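Local coordinates for Non-structural protein 2 (Human rotavirus C, PDB 2GU0) that probably binds single-stranded RNA and hydrolyses nucleoside triphosphates and RNA 5'-triphosphates as an octamer, helping to build viral factories and to replicate and package the genome, at residues N198-A203 with D258-H263. Residues are numbered along the deposited sequence; the frame is centred on the assembly and turned at random.
Sequences NQTAFA and DMAFVH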
loop_
_atom_site.group_PDB
_atom_site.type_symbol
_atom_site.label_atom_id
_atom_site.label_comp_id
_atom_site.label_asym_id
_atom_site.label_seq_id
_atom_site.Cartn_x
_atom_site.Cartn_y
_atom_site.Cartn_z
ATOM N N ASN A 198 28.565 24.890 -40.298
ATOM C CA ASN A 198 27.878 24.158 -39.236
ATOM C C ASN A 198 28.834 23.792 -38.108
ATOM O O ASN A 198 28.492 23.886 -36.923
ATOM C CB ASN A 198 27.235 22.909 -39.810
ATOM C CG ASN A 198 26.209 23.237 -40.872
ATOM O OD1 ASN A 198 25.021 22.956 -40.710
ATOM N ND2 ASN A 198 26.661 23.842 -41.964
ATOM N N GLN A 199 30.037 23.377 -38.473
ATOM C CA GLN A 199 31.028 23.047 -37.472
ATOM C C GLN A 199 31.137 24.219 -36.498
ATOM O O GLN A 199 31.026 24.051 -35.285
ATOM C CB GLN A 199 32.382 22.815 -38.127
ATOM C CG GLN A 199 32.462 21.573 -38.954
ATOM C CD GLN A 199 33.873 21.024 -38.991
ATOM O OE1 GLN A 199 34.597 21.072 -37.984
ATOM N NE2 GLN A 199 34.271 20.479 -40.140
ATOM N N THR A 200 31.345 25.411 -37.054
ATOM C CA THR A 200 31.487 26.629 -36.265
ATOM C C THR A 200 30.223 27.000 -35.495
ATOM O O THR A 200 30.293 27.440 -34.351
ATOM C CB THR A 200 31.905 27.815 -37.156
ATOM O OG1 THR A 200 33.215 27.573 -37.680
ATOM C CG2 THR A 200 31.927 29.111 -36.345
ATOM N N ALA A 201 29.065 26.829 -36.115
ATOM C CA ALA A 201 27.837 27.151 -35.414
ATOM C C ALA A 201 27.759 26.286 -34.150
ATOM O O ALA A 201 27.511 26.775 -33.047
ATOM C CB ALA A 201 26.645 26.896 -36.313
ATOM N N PHE A 202 27.992 24.991 -34.327
ATOM C CA PHE A 202 27.953 24.036 -33.233
ATOM C C PHE A 202 28.995 24.412 -32.161
ATOM O O PHE A 202 28.713 24.371 -30.957
ATOM C CB PHE A 202 28.219 22.636 -33.805
ATOM C CG PHE A 202 28.165 21.537 -32.792
ATOM C CD1 PHE A 202 26.961 21.189 -32.184
ATOM C CD2 PHE A 202 29.323 20.858 -32.428
ATOM C CE1 PHE A 202 26.913 20.180 -31.226
ATOM C CE2 PHE A 202 29.287 19.856 -31.479
ATOM C CZ PHE A 202 28.080 19.513 -30.873
ATOM N N ALA A 203 30.191 24.783 -32.617
ATOM C CA ALA A 203 31.293 25.175 -31.739
ATOM C C ALA A 203 30.840 26.304 -30.828
ATOM O O ALA A 203 31.120 26.308 -29.628
ATOM C CB ALA A 203 32.484 25.632 -32.575
ATOM N N ASP A 258 39.356 16.466 -36.682
ATOM C CA ASP A 258 39.777 17.844 -36.891
ATOM C C ASP A 258 38.546 18.738 -36.991
ATOM O O ASP A 258 38.380 19.514 -37.935
ATOM C CB ASP A 258 40.633 17.943 -38.153
ATOM C CG ASP A 258 41.542 19.152 -38.137
ATOM O OD1 ASP A 258 42.173 19.399 -37.086
ATOM O OD2 ASP A 258 41.633 19.847 -39.174
ATOM N N MET A 259 37.678 18.606 -35.994
ATOM C CA MET A 259 36.444 19.370 -35.936
ATOM C C MET A 259 36.639 20.694 -35.219
ATOM O O MET A 259 37.229 20.756 -34.144
ATOM C CB MET A 259 35.364 18.555 -35.230
ATOM C CG MET A 259 34.890 17.344 -36.008
ATOM S SD MET A 259 34.088 17.786 -37.560
ATOM C CE MET A 259 32.500 18.175 -37.034
ATOM N N ALA A 260 36.114 21.748 -35.824
ATOM C CA ALA A 260 36.229 23.094 -35.291
ATOM C C ALA A 260 35.887 23.281 -33.819
ATOM O O ALA A 260 36.398 24.195 -33.180
ATOM C CB ALA A 260 35.377 24.029 -36.123
ATOM N N PHE A 261 35.027 22.423 -33.279
ATOM C CA PHE A 261 34.592 22.562 -31.897
ATOM C C PHE A 261 35.449 21.868 -30.858
ATOM O O PHE A 261 35.225 22.046 -29.661
ATOM C CB PHE A 261 33.139 22.095 -31.768
ATOM C CG PHE A 261 32.943 20.636 -32.054
ATOM C CD1 PHE A 261 33.113 19.689 -31.050
ATOM C CD2 PHE A 261 32.619 20.205 -33.342
ATOM C CE1 PHE A 261 32.973 18.341 -31.318
ATOM C CE2 PHE A 261 32.473 18.848 -33.626
ATOM C CZ PHE A 261 32.651 17.914 -32.612
ATOM N N VAL A 262 36.429 21.082 -31.293
ATOM C CA VAL A 262 37.279 20.386 -30.337
ATOM C C VAL A 262 38.122 21.383 -29.563
ATOM O O VAL A 262 38.697 22.299 -30.138
ATOM C CB VAL A 262 38.198 19.378 -31.030
ATOM C CG1 VAL A 262 39.174 18.785 -30.025
ATOM C CG2 VAL A 262 37.361 18.279 -31.656
ATOM N N HIS A 263 38.178 21.200 -28.250
ATOM C CA HIS A 263 38.933 22.083 -27.370
ATOM C C HIS A 263 40.383 22.273 -27.825
ATOM O O HIS A 263 41.194 21.343 -27.757
ATOM C CB HIS A 263 38.901 21.525 -25.955
ATOM C CG HIS A 263 39.643 22.360 -24.970
ATOM N ND1 HIS A 263 40.998 22.574 -25.056
ATOM C CD2 HIS A 263 39.218 23.049 -23.887
ATOM C CE1 HIS A 263 41.377 23.361 -24.068
ATOM N NE2 HIS A 263 40.316 23.664 -23.344
#
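Gln199, on helix 196-209, reaches across to the loop and accepts a nearly straight hydrogen bond from the backbone: Ala260 N to Gln199 OE1 is 2.7 Å, with the N-H in line with the carbonyl. Gln199 NE2 donates a hydrogen bond to Ile194 O. The glutamine chain, extended beyond CG, crosses the Met259 side chain at about a right angle, and Met259 SD lies 3.5 Å from Gln199 CD. One helical turn on, Phe202 drives its CD2-CE2 edge into a face of Phe261 in a T-shaped stack, planes at 88° and ring centroids of Phe202 and Phe261 4.9 Å apart; Phe202 CE2 stands over the centre of the Phe261 ring. Alongside, Ala203 CB packs against Phe261 CB at 3.7 Å. Both segments belong to the C-terminal, HIT-like half of NSP2, where the type I turn Met259-Val262 packs on the helix just ahead of helix 264-275. Chi1 of 65° sets Phe261 CG between its backbone N and carbonyl carbon, where it meets Phe202 CD2 at 3.6 Å. Farther out, Phe164 stacks on Phe202, Trp223 meets Phe261 edge-to-face, and Ile186 touches both phenylalanines, tying the pair to the five-stranded antiparallel sheet; the Phe261 side chain lies about 8 Å from that of His222, the predicted catalytic histidine.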